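Local coordinates for protein bottromycin amidohydrolase (Streptomyces purpureus, PDB 6I5S) that probably hydrolyses a thiazoline-containing intermediate of bottromycin biosynthesis, acting as a zinc-dependent amidohydrolase and gatekeeper of the pathway, at residues W246-A250 and R321-L325; L344-D348 and S359-I364; L416-D420 and R454-D458; G145-G149 and A158-S162. All blocks are in the same frame, centred on the assembly; numbering follows the deposited sequence.

How the interactions relate
Along the chain the order is interaction 4, then 1, 2 and 3, each closing before the next opens. Interaction 2 lies deepest, about 6 Å from the centre of the chain, and includes a zinc ligand, D348. It touches interaction 3, whose centre is about 13 Å away: K362 on helix 358-369 pairs with D458, and H361 packs on L416 and A417. Interactions 1 and 4 stand apart, their centres about 30 Å from each other and 21 and 26 Å from that of interaction 2. Interactions 3 and 4 lie on opposite sides of the chain's centre, with their centres about 38 Å apart. The contacts thus run from peripheral strands and helices through the metal-site loop to the C-terminal tail.

Interaction 1 (W246-A250 and R321-L325); sequences WDALA and RRGAL
W246, with the most surface buried where helices 245-254 and 316-338 meet, packs on R322: the arginine lies over one face of the indole, its chain extended from CG to NE. R322 CD sits 3.6 Å from the centroid of the five-membered ring of W246 and only 5° off its normal, a CH-pi contact. Farther along, R322 NE is 3.2 Å from W246 CD1, and the guanidinium plane is turned just 17° from the ring, so the two flat groups overlap almost parallel. The charged end is held elsewhere, by a salt bridge from NE to E318 and a hydrogen bond from NH1 to the carbonyl of T280, which would fix the rotation of the group above the ring.

L325, second to W246 in buried surface, lies between the helices one turn later. L325 CD1 comes to the indole near the ring plane and lies 3.7 Å from W246 O, while L325 CD2 packs on A250 CB at 4.1 Å. L249 CD2 passes L325 CB in the opposite direction, 4.0 Å away.

R321 bends at chi3 and brings its guanidinium to D247, alongside W246 CB and A250 CB. R321 NH1 forms a salt bridge with D247 OD1 at 3.0 Å, though the hydrogen bond within it is weak and the two planes are steeply turned. R321 NE turns back to E318, which therefore serves both arginines. The short segments run 10.6 Å apart at 42°, a helix-helix packing with leucine, alanine and an arginine-covered indole between the helices and a salt bridge at the exposed side.

Interaction 2 (L344-D348 and S359-I364); sequences LVGTD and SFHKEI
The loop that carries zinc ligand D348 packs here against helix 358-369, through V345, G346 and T347. V345 is the most heavily covered residue. With CG1 anti to the backbone N (chi1 -177°), V345 reaches over one face of the F360 ring, and V345 CG1 approaches F360 CE1 to 3.4 Å, the two side chains crossing at about a right angle. V345 CG1 also lies 3.6 Å from E363 CG and 4.2 Å from I364 CG1, so a single branch fits among three side chains of the helix.

This loop follows strand 342-343, and its D348, together with H94, H96 and the carboxylated lysine, completes one zinc site of the binuclear centre, an arrangement characteristic of the amidohydrolase superfamily. D348 OD1 binds the metal, while OD2 forms a salt bridge with R279.

Between the loop and the first turn of the segment, T347 turns its methyl toward the helix: T347 CG2 is 3.4 Å from S359 O, and T347 CB is 3.5 Å from S359 OG. The hydroxyls are engaged elsewhere, T347 OG1 with D92 and S359 OG with the carbonyl of V355.

E363 CG, anti to the backbone N (chi1 -179°), lies 3.5 Å from G346 O; the bend at chi2 then turns the carboxylate. That group is buried yet well supplied, OE1 accepting from the backbone N of V274 and OE2 from that of L273. A water joins the two segments beside it, accepting from G346 N at 2.9 Å and lying within hydrogen-bonding distance of both L344 O and E363 OE2.

Interaction 3 (L416-D420 and R454-D458); sequences LARPD and RGALD
Two loop segments meet, closest at R418 and G455, whose CA atoms are 4.5 Å apart. G455 has a positive phi (103°), and G455 CA lies 3.9 Å from R418 CB.

R454 has the most surface buried. Its chain bends at chi3 (71°), turning the guanidinium so NH1 and NH2 both grip P419 O. R454 NH1 donates to P419 O at 2.8 Å, in the carbonyl plane on a lone pair, and R454 NH2 to the same oxygen at 3.2 Å, nearly along the C=O axis. A water accepts from R454 NH1 and donates to A417 O. R454 NE forms a salt bridge with D435 on helix 431-444.

R418, extended from CG to NE, crosses R454 at about a right angle. Its NE makes a weak hydrogen bond to R454 O, and R454 NH2 sits over one face of its guanidinium, 3.2 Å from R418 NH1, though these two donors do not bond. A417 CB packs on L457 CD2 at 3.9 Å.

Carboxylates probably ease the proximity of two cations: D435 makes a long, weak ion pair with R418, and D420 a long one. Direct and water-mediated bonds to backbone carbonyls thus tie the C-terminal tail to this loop.

Interaction 4 (G145-G149 and A158-S162); sequences GVVDG and ATIVS
Backbone hydrogen bonds join V146-D148 to T159-V161 as a short parallel ladder, with V147 opposite T159 and D148 opposite I160. T159 N donates to V146 O at 2.8 Å, D148 N to T159 O at 3.1 Å, and V161 N to D148 O at 2.9 Å; all three are close to straight, with N-H...O angles of 163-167°. D148 O also receives a CA-H...O contact from I160 CA, 3.2 Å away, and V147 CA points its hydrogen at T159 O in the same manner.

Van der Waals contacts lie on both faces. On the V147 and T159 face, V147 CG1, anti to its own N (chi1 167°), presses against V161 CG2 at 3.5 Å, tighter than usual, and helix 164-177 covers these side chains through V170 and V167. On the D148 and I160 face, D148 CB meets A158 CB at 3.8 Å, and I160 CD1 reaches G149 O at 3.6 Å. V146 CG2 packs on A158 as well.

Apart from a water that accepts from V146 N and from T159 OG1, the polar side-chain bonds mostly go outside the pair. The D148 carboxylate is held there, OD2 by S152 OG and OD1 by the backbone N of D187, with a weak bond from G149 N. The buried carboxylate, probably ionised, is thus supplied by several donors, while the strand pairing itself rests on main-chain bonds.

Interaction 1 (W246-A250 and R321-L325)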
loop_
_atom_site.group_PDB
_atom_site.type_symbol
_atom_site.label_atom_id
_atom_site.label_comp_id
_atom_site.label_asym_id
_atom_site.label_seq_id
_atom_site.Cartn_x
_atom_site.Cartn_y
_atom_site.Cartn_z
ATOM N N TRP A 246 18.171 10.683 13.916
ATOM C CA TRP A 246 18.958 10.263 12.766
ATOM C C TRP A 246 20.360 9.834 13.180
ATOM O O TRP A 246 20.928 8.924 12.559
ATOM C CB TRP A 246 18.949 11.386 11.706
ATOM C CG TRP A 246 17.447 11.677 11.308
ATOM C CD1 TRP A 246 16.658 12.722 11.743
ATOM C CD2 TRP A 246 16.597 10.878 10.476
ATOM N NE1 TRP A 246 15.410 12.623 11.224
ATOM C CE2 TRP A 246 15.336 11.490 10.459
ATOM C CE3 TRP A 246 16.777 9.699 9.757
ATOM C CZ2 TRP A 246 14.288 10.970 9.768
ATOM C CZ3 TRP A 246 15.746 9.191 9.068
ATOM C CH2 TRP A 246 14.498 9.810 9.080
ATOM N N ASP A 247 20.904 10.440 14.249
ATOM C CA ASP A 247 22.091 9.903 14.908
ATOM C C ASP A 247 21.857 8.466 15.378
ATOM O O ASP A 247 22.727 7.604 15.242
ATOM C CB ASP A 247 22.464 10.777 16.112
ATOM C CG ASP A 247 22.974 12.149 15.722
ATOM O OD1 ASP A 247 23.258 12.389 14.525
ATOM O OD2 ASP A 247 23.100 12.992 16.631
ATOM N N ALA A 248 20.706 8.199 15.984
ATOM C CA ALA A 248 20.399 6.849 16.436
ATOM C C ALA A 248 20.285 5.887 15.256
ATOM O O ALA A 248 20.738 4.742 15.318
ATOM C CB ALA A 248 19.081 6.865 17.237
ATOM N N LEU A 249 19.692 6.328 14.167
ATOM C CA LEU A 249 19.626 5.455 13.002
ATOM C C LEU A 249 21.032 5.249 12.439
ATOM O O LEU A 249 21.416 4.120 12.122
ATOM C CB LEU A 249 18.679 6.026 11.939
ATOM C CG LEU A 249 18.542 5.265 10.634
ATOM C CD1 LEU A 249 17.942 3.886 10.906
ATOM C CD2 LEU A 249 17.668 6.014 9.561
ATOM N N ALA A 250 21.823 6.330 12.325
ATOM C CA ALA A 250 23.204 6.184 11.879
ATOM C C ALA A 250 23.974 5.184 12.741
ATOM O O ALA A 250 24.714 4.351 12.219
ATOM C CB ALA A 250 23.901 7.538 11.892
ATOM N N ARG A 321 22.549 13.987 4.471
ATOM C CA ARG A 321 22.967 12.916 5.369
ATOM C C ARG A 321 21.804 11.958 5.609
ATOM O O ARG A 321 21.973 10.739 5.597
ATOM C CB ARG A 321 23.468 13.478 6.705
ATOM C CG ARG A 321 23.935 12.414 7.679
ATOM C CD ARG A 321 24.357 13.030 9.006
ATOM N NE ARG A 321 23.232 13.205 9.933
ATOM C CZ ARG A 321 23.037 12.505 11.052
ATOM N NH1 ARG A 321 21.988 12.773 11.812
ATOM N NH2 ARG A 321 23.887 11.556 11.431
ATOM N N ARG A 322 20.622 12.505 5.867
ATOM C CA ARG A 322 19.457 11.647 6.126
ATOM C C ARG A 322 19.073 10.858 4.887
ATOM O O ARG A 322 18.725 9.671 4.977
ATOM C CB ARG A 322 18.300 12.489 6.624
ATOM C CG ARG A 322 18.637 13.178 7.932
ATOM C CD ARG A 322 17.450 14.018 8.354
ATOM N NE ARG A 322 17.754 14.832 9.534
ATOM C CZ ARG A 322 16.881 15.653 10.111
ATOM N NH1 ARG A 322 15.648 15.768 9.631
ATOM N NH2 ARG A 322 17.235 16.351 11.171
ATOM N N GLY A 323 19.129 11.494 3.706
ATOM C CA GLY A 323 18.829 10.758 2.489
ATOM C C GLY A 323 19.741 9.559 2.291
ATOM O O GLY A 323 19.287 8.486 1.866
ATOM N N ALA A 324 21.046 9.728 2.587
ATOM C CA ALA A 324 21.980 8.608 2.506
ATOM C C ALA A 324 21.610 7.474 3.465
ATOM O O ALA A 324 21.843 6.298 3.152
ATOM C CB ALA A 324 23.398 9.080 2.795
ATOM N N LEU A 325 21.090 7.799 4.646
ATOM C CA LEU A 325 20.651 6.725 5.552
ATOM C C LEU A 325 19.461 5.955 4.969
ATOM O O LEU A 325 19.385 4.727 5.063
ATOM C CB LEU A 325 20.319 7.308 6.933
ATOM C CG LEU A 325 21.469 8.013 7.660
ATOM C CD1 LEU A 325 20.955 8.701 8.902
ATOM C CD2 LEU A 325 22.553 7.052 8.001
#

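Interaction 2 (L344-D348 and S359-I364)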
loop_
_atom_site.group_PDB
_atom_site.type_symbol
_atom_site.label_atom_id
_atom_site.label_comp_id
_atom_site.label_asym_id
_atom_site.label_seq_id
_atom_site.Cartn_x
_atom_site.Cartn_y
_atom_site.Cartn_z
ATOM N N LEU A 344 7.319 -6.440 0.035
ATOM C CA LEU A 344 6.004 -5.870 -0.281
ATOM C C LEU A 344 6.188 -4.386 -0.547
ATOM O O LEU A 344 7.143 -3.744 -0.075
ATOM C CB LEU A 344 5.000 -6.073 0.903
ATOM C CG LEU A 344 4.796 -7.515 1.345
ATOM C CD1 LEU A 344 4.042 -7.545 2.697
ATOM C CD2 LEU A 344 3.961 -8.235 0.264
ATOM N N VAL A 345 5.248 -3.825 -1.293
ATOM C CA VAL A 345 5.272 -2.417 -1.666
ATOM C C VAL A 345 4.195 -1.711 -0.870
ATOM O O VAL A 345 3.002 -1.834 -1.198
ATOM C CB VAL A 345 5.049 -2.224 -3.165
ATOM C CG1 VAL A 345 5.165 -0.801 -3.479
ATOM C CG2 VAL A 345 5.993 -3.055 -4.000
ATOM N N GLY A 346 4.586 -1.001 0.188
ATOM C CA GLY A 346 3.642 -0.246 0.981
ATOM C C GLY A 346 4.177 1.157 1.187
ATOM O O GLY A 346 5.377 1.400 1.074
ATOM N N THR A 347 3.268 2.084 1.521
ATOM C CA THR A 347 3.601 3.501 1.458
ATOM C C THR A 347 3.454 4.281 2.751
ATOM O O THR A 347 4.075 5.347 2.871
ATOM C CB THR A 347 2.730 4.212 0.418
ATOM O OG1 THR A 347 1.343 4.145 0.784
ATOM C CG2 THR A 347 2.954 3.594 -0.946
ATOM N N ASP A 348 2.620 3.827 3.687
ATOM C CA ASP A 348 2.188 4.675 4.802
ATOM C C ASP A 348 1.545 5.956 4.286
ATOM O O ASP A 348 1.643 7.017 4.909
ATOM C CB ASP A 348 3.362 4.975 5.763
ATOM C CG ASP A 348 3.043 4.702 7.225
ATOM O OD1 ASP A 348 1.905 4.416 7.594
ATOM O OD2 ASP A 348 3.989 4.772 8.018
ATOM N N SER A 359 2.396 7.695 -4.416
ATOM C CA SER A 359 3.396 7.196 -3.463
ATOM C C SER A 359 3.681 5.713 -3.681
ATOM O O SER A 359 4.788 5.226 -3.358
ATOM C CB SER A 359 2.938 7.431 -2.017
ATOM O OG SER A 359 1.730 6.761 -1.699
ATOM N N PHE A 360 2.697 4.977 -4.192
ATOM C CA PHE A 360 2.926 3.570 -4.508
ATOM C C PHE A 360 4.062 3.439 -5.524
ATOM O O PHE A 360 4.974 2.607 -5.376
ATOM C CB PHE A 360 1.648 2.928 -5.042
ATOM C CG PHE A 360 1.776 1.467 -5.285
ATOM C CD1 PHE A 360 1.740 0.615 -4.212
ATOM C CD2 PHE A 360 2.036 0.958 -6.540
ATOM C CE1 PHE A 360 1.889 -0.760 -4.379
ATOM C CE2 PHE A 360 2.160 -0.424 -6.727
ATOM C CZ PHE A 360 2.107 -1.276 -5.632
ATOM N N HIS A 361 3.995 4.239 -6.587
ATOM C CA HIS A 361 5.046 4.238 -7.599
ATOM C C HIS A 361 6.332 4.857 -7.084
ATOM O O HIS A 361 7.403 4.480 -7.560
ATOM C CB HIS A 361 4.472 4.886 -8.876
ATOM C CG HIS A 361 3.366 4.053 -9.425
ATOM N ND1 HIS A 361 3.620 2.879 -10.106
ATOM C CD2 HIS A 361 2.029 4.112 -9.234
ATOM C CE1 HIS A 361 2.462 2.287 -10.368
ATOM N NE2 HIS A 361 1.487 3.001 -9.827
ATOM N N LYS A 362 6.262 5.788 -6.141
ATOM C CA LYS A 362 7.496 6.239 -5.485
ATOM C C LYS A 362 8.174 5.114 -4.725
ATOM O O LYS A 362 9.421 5.047 -4.683
ATOM C CB LYS A 362 7.230 7.397 -4.546
ATOM C CG LYS A 362 6.846 8.700 -5.218
ATOM C CD LYS A 362 7.036 9.830 -4.243
ATOM C CE LYS A 362 6.611 11.135 -4.816
ATOM N NZ LYS A 362 7.036 12.286 -3.953
ATOM N N GLU A 363 7.387 4.207 -4.138
ATOM C CA GLU A 363 7.989 3.105 -3.406
ATOM C C GLU A 363 8.580 2.089 -4.370
ATOM O O GLU A 363 9.665 1.569 -4.113
ATOM C CB GLU A 363 6.960 2.439 -2.498
ATOM C CG GLU A 363 7.537 1.252 -1.651
ATOM C CD GLU A 363 8.543 1.655 -0.657
ATOM O OE1 GLU A 363 8.818 2.876 -0.579
ATOM O OE2 GLU A 363 9.111 0.735 0.068
ATOM N N ILE A 364 7.921 1.839 -5.518
ATOM C CA ILE A 364 8.577 1.051 -6.571
ATOM C C ILE A 364 9.899 1.698 -6.968
ATOM O O ILE A 364 10.920 1.015 -7.124
ATOM C CB ILE A 364 7.653 0.876 -7.788
ATOM C CG1 ILE A 364 6.532 -0.130 -7.389
ATOM C CG2 ILE A 364 8.418 0.371 -9.021
ATOM C CD1 ILE A 364 5.442 -0.212 -8.405
HETATM O O HOH W 1 7.408 -1.226 0.937
#

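Interaction 3 (L416-D420 and R454-D458)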
loop_
_atom_site.group_PDB
_atom_site.type_symbol
_atom_site.label_atom_id
_atom_site.label_comp_id
_atom_site.label_asym_id
_atom_site.label_seq_id
_atom_site.Cartn_x
_atom_site.Cartn_y
_atom_site.Cartn_z
ATOM N N LEU A 416 5.133 1.791 -14.457
ATOM C CA LEU A 416 3.803 1.264 -14.157
ATOM C C LEU A 416 2.813 2.342 -13.750
ATOM O O LEU A 416 1.603 2.055 -13.610
ATOM C CB LEU A 416 3.939 0.223 -13.047
ATOM C CG LEU A 416 4.731 -1.032 -13.378
ATOM C CD1 LEU A 416 5.295 -1.686 -12.146
ATOM C CD2 LEU A 416 3.817 -2.031 -14.136
ATOM N N ALA A 417 3.270 3.591 -13.602
ATOM C CA ALA A 417 2.487 4.631 -12.944
ATOM C C ALA A 417 1.374 5.232 -13.768
ATOM O O ALA A 417 0.526 5.928 -13.192
ATOM C CB ALA A 417 3.396 5.766 -12.480
ATOM N N ARG A 418 1.334 5.024 -15.077
ATOM C CA ARG A 418 0.302 5.625 -15.903
ATOM C C ARG A 418 -0.365 4.547 -16.747
ATOM O O ARG A 418 -0.087 4.401 -17.949
ATOM C CB ARG A 418 0.898 6.725 -16.800
ATOM C CG ARG A 418 -0.151 7.624 -17.360
ATOM C CD ARG A 418 0.421 8.551 -18.418
ATOM N NE ARG A 418 -0.565 9.536 -18.734
ATOM C CZ ARG A 418 -1.642 9.284 -19.466
ATOM N NH1 ARG A 418 -1.837 8.057 -19.964
ATOM N NH2 ARG A 418 -2.517 10.264 -19.696
ATOM N N PRO A 419 -1.249 3.760 -16.147
ATOM C CA PRO A 419 -1.971 2.769 -16.928
ATOM C C PRO A 419 -2.772 3.441 -18.025
ATOM O O PRO A 419 -3.207 4.586 -17.909
ATOM C CB PRO A 419 -2.883 2.113 -15.905
ATOM C CG PRO A 419 -2.291 2.370 -14.548
ATOM C CD PRO A 419 -1.526 3.677 -14.714
ATOM N N ASP A 420 -2.952 2.715 -19.108
ATOM C CA ASP A 420 -3.969 3.034 -20.090
ATOM C C ASP A 420 -5.331 2.416 -19.781
ATOM O O ASP A 420 -6.289 2.662 -20.530
ATOM C CB ASP A 420 -3.466 2.585 -21.457
ATOM C CG ASP A 420 -2.188 3.301 -21.841
ATOM O OD1 ASP A 420 -2.212 4.531 -21.794
ATOM O OD2 ASP A 420 -1.164 2.638 -22.111
ATOM N N ARG A 454 -1.736 13.200 -14.832
ATOM C CA ARG A 454 -1.696 11.805 -14.443
ATOM C C ARG A 454 -0.443 11.140 -14.997
ATOM O O ARG A 454 -0.087 11.323 -16.183
ATOM C CB ARG A 454 -2.966 11.096 -14.960
ATOM C CG ARG A 454 -3.074 9.701 -14.476
ATOM C CD ARG A 454 -4.454 9.050 -14.771
ATOM N NE ARG A 454 -4.596 8.785 -16.189
ATOM C CZ ARG A 454 -4.128 7.699 -16.798
ATOM N NH1 ARG A 454 -3.489 6.754 -16.123
ATOM N NH2 ARG A 454 -4.347 7.530 -18.088
ATOM N N GLY A 455 0.221 10.365 -14.135
ATOM C CA GLY A 455 1.500 9.735 -14.444
ATOM C C GLY A 455 2.715 10.416 -13.831
ATOM O O GLY A 455 3.766 9.768 -13.685
ATOM N N ALA A 456 2.615 11.704 -13.510
ATOM C CA ALA A 456 3.638 12.409 -12.755
ATOM C C ALA A 456 3.500 12.018 -11.283
ATOM O O ALA A 456 2.379 11.944 -10.750
ATOM C CB ALA A 456 3.466 13.911 -12.910
ATOM N N LEU A 457 4.615 11.777 -10.627
ATOM C CA LEU A 457 4.511 11.351 -9.236
ATOM C C LEU A 457 4.445 12.526 -8.284
ATOM O O LEU A 457 4.204 12.324 -7.081
ATOM C CB LEU A 457 5.697 10.450 -8.877
ATOM C CG LEU A 457 5.792 9.187 -9.749
ATOM C CD1 LEU A 457 6.943 8.294 -9.240
ATOM C CD2 LEU A 457 4.488 8.392 -9.848
ATOM N N ASP A 458 4.707 13.731 -8.796
ATOM C CA ASP A 458 4.686 14.971 -8.056
ATOM C C ASP A 458 4.238 16.040 -9.032
ATOM O O ASP A 458 4.567 15.956 -10.217
ATOM C CB ASP A 458 6.071 15.365 -7.538
ATOM C CG ASP A 458 6.618 14.374 -6.558
ATOM O OD1 ASP A 458 6.116 14.412 -5.417
ATOM O OD2 ASP A 458 7.517 13.583 -6.940
HETATM O O HOH W 2 -2.312 6.807 -13.511
HETATM O O HOH W 3 -1.555 12.393 -18.149
#

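Interaction 4 (G145-G149 and A158-S162)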
loop_
_atom_site.group_PDB
_atom_site.type_symbol
_atom_site.label_atom_id
_atom_site.label_comp_id
_atom_site.label_asym_id
_atom_site.label_seq_id
_atom_site.Cartn_x
_atom_site.Cartn_y
_atom_site.Cartn_z
ATOM N N GLY A 145 -8.046 -2.398 14.268
ATOM C CA GLY A 145 -7.362 -1.337 14.965
ATOM C C GLY A 145 -5.889 -1.710 15.096
ATOM O O GLY A 145 -5.328 -2.434 14.267
ATOM N N VAL A 146 -5.284 -1.271 16.180
ATOM C CA VAL A 146 -3.880 -1.575 16.469
ATOM C C VAL A 146 -3.806 -1.894 17.959
ATOM O O VAL A 146 -4.436 -1.221 18.786
ATOM C CB VAL A 146 -2.895 -0.434 16.119
ATOM C CG1 VAL A 146 -2.916 -0.129 14.621
ATOM C CG2 VAL A 146 -3.161 0.776 16.938
ATOM N N VAL A 147 -3.016 -2.902 18.313
ATOM C CA VAL A 147 -2.844 -3.356 19.680
ATOM C C VAL A 147 -1.489 -2.843 20.163
ATOM O O VAL A 147 -0.508 -2.927 19.421
ATOM C CB VAL A 147 -2.887 -4.892 19.758
ATOM C CG1 VAL A 147 -2.435 -5.364 21.009
ATOM C CG2 VAL A 147 -4.402 -5.318 19.450
ATOM N N ASP A 148 -1.465 -2.281 21.357
ATOM C CA ASP A 148 -0.240 -1.774 21.940
ATOM C C ASP A 148 -0.262 -2.032 23.435
ATOM O O ASP A 148 -1.307 -2.342 24.011
ATOM C CB ASP A 148 -0.057 -0.277 21.692
ATOM C CG ASP A 148 1.430 0.161 21.655
ATOM O OD1 ASP A 148 2.333 -0.677 21.881
ATOM O OD2 ASP A 148 1.697 1.379 21.415
ATOM N N GLY A 149 0.918 -1.916 24.067
ATOM C CA GLY A 149 1.026 -2.166 25.498
ATOM C C GLY A 149 0.815 -0.901 26.300
ATOM O O GLY A 149 0.656 0.204 25.771
ATOM N N ALA A 158 -4.764 3.491 20.141
ATOM C CA ALA A 158 -4.472 2.075 20.237
ATOM C C ALA A 158 -5.414 1.385 21.224
ATOM O O ALA A 158 -5.913 1.988 22.169
ATOM C CB ALA A 158 -3.025 1.834 20.685
ATOM N N THR A 159 -5.629 0.101 20.985
ATOM C CA THR A 159 -6.271 -0.789 21.945
ATOM C C THR A 159 -5.175 -1.289 22.884
ATOM O O THR A 159 -4.319 -2.049 22.442
ATOM C CB THR A 159 -6.907 -1.949 21.214
ATOM O OG1 THR A 159 -7.826 -1.433 20.292
ATOM C CG2 THR A 159 -7.663 -2.927 22.191
ATOM N N ILE A 160 -5.206 -0.889 24.160
ATOM C CA ILE A 160 -4.169 -1.260 25.105
ATOM C C ILE A 160 -4.444 -2.646 25.654
ATOM O O ILE A 160 -5.501 -2.908 26.260
ATOM C CB ILE A 160 -4.048 -0.235 26.237
ATOM C CG1 ILE A 160 -3.820 1.175 25.684
ATOM C CG2 ILE A 160 -2.941 -0.652 27.163
ATOM C CD1 ILE A 160 -2.614 1.309 24.796
ATOM N N VAL A 161 -3.479 -3.534 25.460
ATOM C CA VAL A 161 -3.576 -4.928 25.881
ATOM C C VAL A 161 -2.467 -5.174 26.898
ATOM O O VAL A 161 -1.293 -4.888 26.633
ATOM C CB VAL A 161 -3.489 -5.878 24.674
ATOM C CG1 VAL A 161 -3.507 -7.290 25.061
ATOM C CG2 VAL A 161 -4.642 -5.576 23.683
ATOM N N SER A 162 -2.836 -5.652 28.073
ATOM C CA SER A 162 -1.850 -5.934 29.105
ATOM C C SER A 162 -2.025 -7.311 29.738
ATOM O O SER A 162 -1.357 -7.611 30.741
ATOM C CB SER A 162 -1.912 -4.843 30.157
ATOM O OG SER A 162 -3.112 -4.943 30.864
HETATM O O HOH W 4 -7.215 0.367 18.127
#